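Local coordinates for GTN Reductase (Agrobacterium tumefaciens, PDB 5N6G), which probably reduces activated carbon-carbon double bonds with NADH or NADPH as hydride source, as an FMN-dependent ene-reductase of the Old Yellow Enzyme family, at residues 24-28 with 354-359; 54-60 with 68-72. All coordinates share one frame; numbering follows the deposited sequence.

Contact 1 (24-28 with 354-359); sequences LTRNR and TFYGGG. With FMN (flavin mononucleotide), chain B; 8OZ (2-Phenylacrylic acid), chain C.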
loop_
_atom_site.group_PDB
_atom_site.type_symbol
_atom_site.label_atom_id
_atom_site.label_comp_id
_atom_site.label_asym_id
_atom_site.label_seq_id
_atom_site.Cartn_x
_atom_site.Cartn_y
_atom_site.Cartn_z
ATOM N N LEU A 24 -3.057 -1.147 -6.331
ATOM C CA LEU A 24 -3.811 -0.274 -7.220
ATOM C C LEU A 24 -5.294 -0.274 -6.853
ATOM O O LEU A 24 -6.025 -1.197 -7.229
ATOM C CB LEU A 24 -3.629 -0.717 -8.663
ATOM C CG LEU A 24 -2.201 -0.673 -9.204
ATOM C CD1 LEU A 24 -2.069 -1.650 -10.365
ATOM C CD2 LEU A 24 -1.874 0.749 -9.610
ATOM N N THR A 25 -5.740 0.788 -6.195
ATOM C CA THR A 25 -7.168 1.033 -5.956
ATOM C C THR A 25 -7.921 1.183 -7.269
ATOM O O THR A 25 -7.574 2.012 -8.122
ATOM C CB THR A 25 -7.316 2.302 -5.103
ATOM O OG1 THR A 25 -6.765 2.048 -3.809
ATOM C CG2 THR A 25 -8.775 2.714 -4.929
ATOM N N ARG A 26 -8.965 0.366 -7.448
ATOM C CA ARG A 26 -9.763 0.411 -8.663
ATOM C C ARG A 26 -11.242 0.672 -8.422
ATOM O O ARG A 26 -11.966 0.877 -9.390
ATOM C CB ARG A 26 -9.615 -0.904 -9.464
ATOM C CG ARG A 26 -8.159 -1.417 -9.629
ATOM C CD ARG A 26 -7.252 -0.452 -10.376
ATOM N NE ARG A 26 -7.831 -0.074 -11.664
ATOM C CZ ARG A 26 -7.708 -0.776 -12.788
ATOM N NH1 ARG A 26 -6.986 -1.890 -12.812
ATOM N NH2 ARG A 26 -8.296 -0.361 -13.885
ATOM N N ASN A 27 -11.698 0.682 -7.166
ATOM C CA ASN A 27 -13.089 0.997 -6.791
ATOM C C ASN A 27 -14.123 0.165 -7.548
ATOM O O ASN A 27 -15.128 0.681 -8.067
ATOM C CB ASN A 27 -13.378 2.480 -6.999
ATOM C CG ASN A 27 -12.320 3.357 -6.404
ATOM O OD1 ASN A 27 -11.399 3.774 -7.102
ATOM N ND2 ASN A 27 -12.439 3.648 -5.113
ATOM N N ARG A 28 -13.897 -1.141 -7.568
ATOM C CA ARG A 28 -14.778 -2.055 -8.271
ATOM C C ARG A 28 -15.302 -3.149 -7.351
ATOM O O ARG A 28 -15.591 -4.259 -7.799
ATOM C CB ARG A 28 -14.053 -2.634 -9.475
ATOM C CG ARG A 28 -14.061 -1.639 -10.641
ATOM C CD ARG A 28 -13.098 -2.089 -11.657
ATOM N NE ARG A 28 -13.154 -1.468 -12.980
ATOM C CZ ARG A 28 -12.422 -0.421 -13.354
ATOM N NH1 ARG A 28 -11.646 0.197 -12.495
ATOM N NH2 ARG A 28 -12.435 -0.019 -14.609
ATOM N N THR A 354 -10.502 4.894 -17.120
ATOM C CA THR A 354 -11.103 3.706 -16.527
ATOM C C THR A 354 -10.282 3.168 -15.359
ATOM O O THR A 354 -10.482 2.027 -14.925
ATOM C CB THR A 354 -11.327 2.626 -17.598
ATOM O OG1 THR A 354 -10.118 2.376 -18.327
ATOM C CG2 THR A 354 -12.418 3.055 -18.568
ATOM N N PHE A 355 -9.374 3.977 -14.807
ATOM C CA PHE A 355 -8.644 3.525 -13.624
ATOM C C PHE A 355 -9.595 3.269 -12.460
ATOM O O PHE A 355 -9.466 2.256 -11.760
ATOM C CB PHE A 355 -7.589 4.549 -13.186
ATOM C CG PHE A 355 -6.310 4.552 -14.010
ATOM C CD1 PHE A 355 -6.130 3.714 -15.097
ATOM C CD2 PHE A 355 -5.281 5.408 -13.667
ATOM C CE1 PHE A 355 -4.949 3.737 -15.841
ATOM C CE2 PHE A 355 -4.098 5.434 -14.397
ATOM C CZ PHE A 355 -3.932 4.599 -15.495
ATOM N N TYR A 356 -10.562 4.168 -12.240
ATOM C CA TYR A 356 -11.358 4.156 -11.013
ATOM C C TYR A 356 -12.825 3.946 -11.325
ATOM O O TYR A 356 -13.410 4.710 -12.098
ATOM C CB TYR A 356 -11.200 5.463 -10.241
ATOM C CG TYR A 356 -9.764 5.846 -10.034
ATOM C CD1 TYR A 356 -8.966 5.121 -9.171
ATOM C CD2 TYR A 356 -9.206 6.914 -10.707
ATOM C CE1 TYR A 356 -7.648 5.449 -8.980
ATOM C CE2 TYR A 356 -7.891 7.251 -10.526
ATOM C CZ TYR A 356 -7.118 6.517 -9.662
ATOM O OH TYR A 356 -5.802 6.844 -9.461
ATOM N N GLY A 357 -13.419 2.929 -10.700
ATOM C CA GLY A 357 -14.838 2.676 -10.827
ATOM C C GLY A 357 -15.178 1.999 -12.139
ATOM O O GLY A 357 -14.317 1.667 -12.954
ATOM N N GLY A 358 -16.474 1.801 -12.337
ATOM C CA GLY A 358 -16.947 1.170 -13.558
ATOM C C GLY A 358 -16.910 -0.349 -13.468
ATOM O O GLY A 358 -17.077 -0.946 -12.402
ATOM N N GLY A 359 -16.669 -0.977 -14.614
ATOM C CA GLY A 359 -16.766 -2.419 -14.736
ATOM C C GLY A 359 -15.575 -3.002 -15.471
ATOM O O GLY A 359 -14.423 -2.623 -15.244
HETATM N N1 FMN B . -0.641 3.093 -3.962
HETATM C C2 FMN B . -0.925 2.405 -2.808
HETATM O O2 FMN B . -0.078 2.269 -1.897
HETATM N N3 FMN B . -2.164 1.820 -2.656
HETATM C C4 FMN B . -3.208 1.890 -3.559
HETATM O O4 FMN B . -4.262 1.291 -3.347
HETATM C C4A FMN B . -2.911 2.643 -4.757
HETATM N N5 FMN B . -3.837 2.729 -5.679
HETATM C C5A FMN B . -3.488 3.312 -6.885
HETATM C C6 FMN B . -4.422 3.309 -7.915
HETATM C C7 FMN B . -4.088 3.775 -9.179
HETATM C C7M FMN B . -5.126 3.720 -10.273
HETATM C C8 FMN B . -2.802 4.267 -9.425
HETATM C C8M FMN B . -2.388 4.721 -10.798
HETATM C C9 FMN B . -1.869 4.296 -8.392
HETATM C C9A FMN B . -2.204 3.812 -7.128
HETATM N N10 FMN B . -1.247 3.723 -6.094
HETATM C C10 FMN B . -1.578 3.171 -4.887
HETATM C "C1'" FMN B . 0.149 4.061 -6.404
HETATM C "C2'" FMN B . 0.830 2.924 -7.154
HETATM O "O2'" FMN B . 0.946 1.765 -6.320
HETATM C "C3'" FMN B . 2.219 3.294 -7.677
HETATM O "O3'" FMN B . 3.031 3.746 -6.595
HETATM C "C4'" FMN B . 2.199 4.379 -8.752
HETATM O "O4'" FMN B . 1.287 4.026 -9.794
HETATM C "C5'" FMN B . 3.581 4.660 -9.311
HETATM O "O5'" FMN B . 4.109 3.487 -9.962
HETATM P P FMN B . 4.177 3.281 -11.572
HETATM O O1P FMN B . 5.082 4.382 -12.082
HETATM O O2P FMN B . 2.752 3.472 -12.063
HETATM O O3P FMN B . 4.710 1.907 -11.749
HETATM C C4 8OZ C . -5.462 6.370 -6.016
HETATM C C5 8OZ C . -6.798 6.573 -5.757
HETATM C C6 8OZ C . -7.298 6.306 -4.502
HETATM C C7 8OZ C . -6.467 5.820 -3.508
HETATM C C8 8OZ C . -2.877 5.516 -2.510
HETATM C C 8OZ C . -4.700 3.956 -1.994
HETATM O O 8OZ C . -2.094 4.940 -1.793
HETATM C C1 8OZ C . -4.254 4.964 -2.730
HETATM C C2 8OZ C . -5.121 5.594 -3.764
HETATM C C3 8OZ C . -4.621 5.890 -5.029
HETATM O O1 8OZ C . -2.583 6.645 -3.109
#
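T354 O is gripped end-on by both terminal nitrogens of the R28 guanidinium: NH2 lies 2.8 Å from T354 O and NH1 3.3 Å from the same oxygen, with T354 O close to the guanidinium plane of R28. The R28 side chain is extended from CG to NE (chi2 167°, chi3 166°), which carries the charged group into the curl of residues 354-359, where NE also donates to G359 O at 2.8 Å. The backbone adds G357 N to R26 O, again 2.8 Å. R26 O takes a second bond from R28 NH1, here on a lone pair.

Bends at chi2 and chi3 fold the R26 chain back, bringing NE to F355 O almost straight (175°) and in the carbonyl plane at 2.8 Å. N27 OD1 lies at the edge of the Y356 ring, 3.5 Å from CD1, while its ND2 bonds to A66 O. Toward the flavin, T25 N donates to FMN N5 (2.8 Å) and T25 OG1 to O4. The Y356 hydroxyl end touches FMN C7M and the phenyl ring of 2-phenylacrylic acid. The two loops thus wall the FMN and 2-phenylacrylic acid site, at the C-terminal ends of the strands of a TIM barrel, as in other Old Yellow Enzymes.

Contact 2 (54-60 with 68-72); sequences EGTPISQ and VPGLY
T56 OG1 donates to P69 O over 2.9 Å, reaching that oxygen from above the carbonyl plane. With OG1 anti to the backbone N (chi1 -174°), the hydroxyl is turned onto the 68-72 loop, and T56 CA makes a C-H...O contact to the same P69 O. One residue on from T56 and two on from P69, L71 N donates to P57 O at 3.0 Å, nearly along the C=O axis and with an angle of 152° at the hydrogen. These two bonds hold the end of strand 50-57 against the returning loop.

Apolar groups fill in around them. V68 CG1 meets P57 CD at 3.5 Å, the two side chains crossing at about a right angle, and T56 CG2 meets L71 CD1 at 3.7 Å. The E54 and P69 side chains approach each other from opposite directions, E54 OE1 lying 3.2 Å from P69 CD, whereas OE2 bonds to Y42 OH. At the far end the Y72 ring lies across the backbone: S59 C sits over one face toward the rim, 3.5 Å from CD2, and Q60 N is over the ring centre. P57 O meets the ring at its edge. A chi1 of 55°, with CG between the backbone N and carbonyl carbon, folds the ring back over residues 59 and 60; its OH bonds to Q63 NE2, within the intervening loop.

In the fold, this is the loop connection from the second barrel strand to helix 74-89. W80 of that helix touches E54, T56, P69 and L71, and its NE1 bonds to G70 O. T56 and I58 make backbone bonds with Q97 and W99 of the adjacent strand 94-99, while I58 also packs on D159 and Y160 of helix 150-169.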
loop_
_atom_site.group_PDB
_atom_site.type_symbol
_atom_site.label_atom_id
_atom_site.label_comp_id
_atom_site.label_asym_id
_atom_site.label_seq_id
_atom_site.Cartn_x
_atom_site.Cartn_y
_atom_site.Cartn_z
ATOM N N GLU A 54 -4.803 -3.932 -4.126
ATOM C CA GLU A 54 -5.353 -2.619 -3.820
ATOM C C GLU A 54 -5.452 -2.436 -2.314
ATOM O O GLU A 54 -5.664 -3.392 -1.571
ATOM C CB GLU A 54 -6.746 -2.478 -4.445
ATOM C CG GLU A 54 -7.823 -3.416 -3.883
ATOM C CD GLU A 54 -8.900 -3.755 -4.915
ATOM O OE1 GLU A 54 -9.851 -2.955 -5.105
ATOM O OE2 GLU A 54 -8.791 -4.833 -5.542
ATOM N N GLY A 55 -5.356 -1.196 -1.856
ATOM C CA GLY A 55 -5.548 -0.954 -0.445
ATOM C C GLY A 55 -6.860 -1.534 0.022
ATOM O O GLY A 55 -7.898 -1.373 -0.644
ATOM N N THR A 56 -6.817 -2.254 1.134
ATOM C CA THR A 56 -7.993 -2.932 1.664
ATOM C C THR A 56 -8.164 -2.554 3.131
ATOM O O THR A 56 -7.314 -2.912 3.970
ATOM C CB THR A 56 -7.877 -4.443 1.431
ATOM O OG1 THR A 56 -9.104 -5.088 1.820
ATOM C CG2 THR A 56 -6.722 -5.075 2.140
ATOM N N PRO A 57 -9.199 -1.799 3.486
ATOM C CA PRO A 57 -9.279 -1.269 4.846
ATOM C C PRO A 57 -9.526 -2.328 5.893
ATOM O O PRO A 57 -10.242 -3.312 5.680
ATOM C CB PRO A 57 -10.435 -0.264 4.769
ATOM C CG PRO A 57 -10.352 0.219 3.329
ATOM C CD PRO A 57 -10.044 -1.043 2.552
ATOM N N ILE A 58 -8.924 -2.078 7.061
ATOM C CA ILE A 58 -9.077 -2.952 8.225
ATOM C C ILE A 58 -10.406 -2.756 8.938
ATOM O O ILE A 58 -10.779 -3.578 9.795
ATOM C CB ILE A 58 -7.928 -2.697 9.219
ATOM C CG1 ILE A 58 -7.959 -1.237 9.680
ATOM C CG2 ILE A 58 -6.587 -3.021 8.576
ATOM C CD1 ILE A 58 -6.887 -0.893 10.716
ATOM N N SER A 59 -11.138 -1.697 8.618
ATOM C CA SER A 59 -12.369 -1.357 9.314
ATOM C C SER A 59 -13.122 -0.368 8.447
ATOM O O SER A 59 -12.550 0.250 7.547
ATOM C CB SER A 59 -12.087 -0.718 10.665
ATOM O OG SER A 59 -11.397 0.505 10.438
ATOM N N GLN A 60 -14.402 -0.176 8.769
ATOM C CA GLN A 60 -15.163 0.844 8.062
ATOM C C GLN A 60 -14.601 2.233 8.364
ATOM O O GLN A 60 -14.563 3.104 7.489
ATOM C CB GLN A 60 -16.639 0.757 8.450
ATOM C CG GLN A 60 -17.513 1.650 7.598
ATOM C CD GLN A 60 -18.936 1.675 8.055
ATOM O OE1 GLN A 60 -19.361 0.819 8.830
ATOM N NE2 GLN A 60 -19.691 2.664 7.589
ATOM N N VAL A 68 -14.542 0.113 -2.298
ATOM C CA VAL A 68 -13.231 -0.449 -2.003
ATOM C C VAL A 68 -13.420 -1.711 -1.172
ATOM O O VAL A 68 -14.171 -1.677 -0.180
ATOM C CB VAL A 68 -12.364 0.563 -1.242
ATOM C CG1 VAL A 68 -11.142 -0.075 -0.640
ATOM C CG2 VAL A 68 -11.987 1.711 -2.156
ATOM N N PRO A 69 -12.767 -2.815 -1.523
ATOM C CA PRO A 69 -12.945 -4.052 -0.756
ATOM C C PRO A 69 -12.221 -3.947 0.574
ATOM O O PRO A 69 -11.117 -3.416 0.651
ATOM C CB PRO A 69 -12.295 -5.113 -1.650
ATOM C CG PRO A 69 -11.218 -4.365 -2.326
ATOM C CD PRO A 69 -11.794 -2.999 -2.611
ATOM N N GLY A 70 -12.845 -4.469 1.630
ATOM C CA GLY A 70 -12.258 -4.471 2.949
ATOM C C GLY A 70 -11.932 -5.859 3.483
ATOM O O GLY A 70 -12.059 -6.871 2.796
ATOM N N LEU A 71 -11.500 -5.886 4.754
ATOM C CA LEU A 71 -11.226 -7.123 5.474
ATOM C C LEU A 71 -12.081 -7.256 6.731
ATOM O O LEU A 71 -11.739 -8.029 7.623
ATOM C CB LEU A 71 -9.742 -7.202 5.827
ATOM C CG LEU A 71 -8.874 -7.582 4.635
ATOM C CD1 LEU A 71 -7.408 -7.325 4.974
ATOM C CD2 LEU A 71 -9.098 -9.026 4.233
ATOM N N TYR A 72 -13.204 -6.540 6.810
ATOM C CA TYR A 72 -13.967 -6.458 8.059
ATOM C C TYR A 72 -15.376 -7.038 7.957
ATOM O O TYR A 72 -16.155 -6.946 8.925
ATOM C CB TYR A 72 -14.007 -4.999 8.535
ATOM C CG TYR A 72 -14.529 -4.001 7.523
ATOM C CD1 TYR A 72 -15.896 -3.745 7.405
ATOM C CD2 TYR A 72 -13.663 -3.335 6.668
ATOM C CE1 TYR A 72 -16.377 -2.821 6.485
ATOM C CE2 TYR A 72 -14.125 -2.430 5.738
ATOM C CZ TYR A 72 -15.471 -2.173 5.639
ATOM O OH TYR A 72 -15.933 -1.266 4.707
#

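The two contacts have centres about 15 Å apart, and each contributes to the flavin site, at the C-terminal ends of adjacent barrel strands. Contact 1 joins the loop after strand 19-21 to the far C-terminal segment 354-359, 326 residues on; contact 2 is local, folding the end of strand 50-57 against the loop leading to helix 74-89, and falls within the long span that contact 1 bridges. They touch directly, L24 O lying 3.1 Å from E54 CB and N27 ND2 packing on V68 CG2. G55 N joins T25 OG1 in bonding to FMN O4, so local and long-range closures together shape one side of the FMN site.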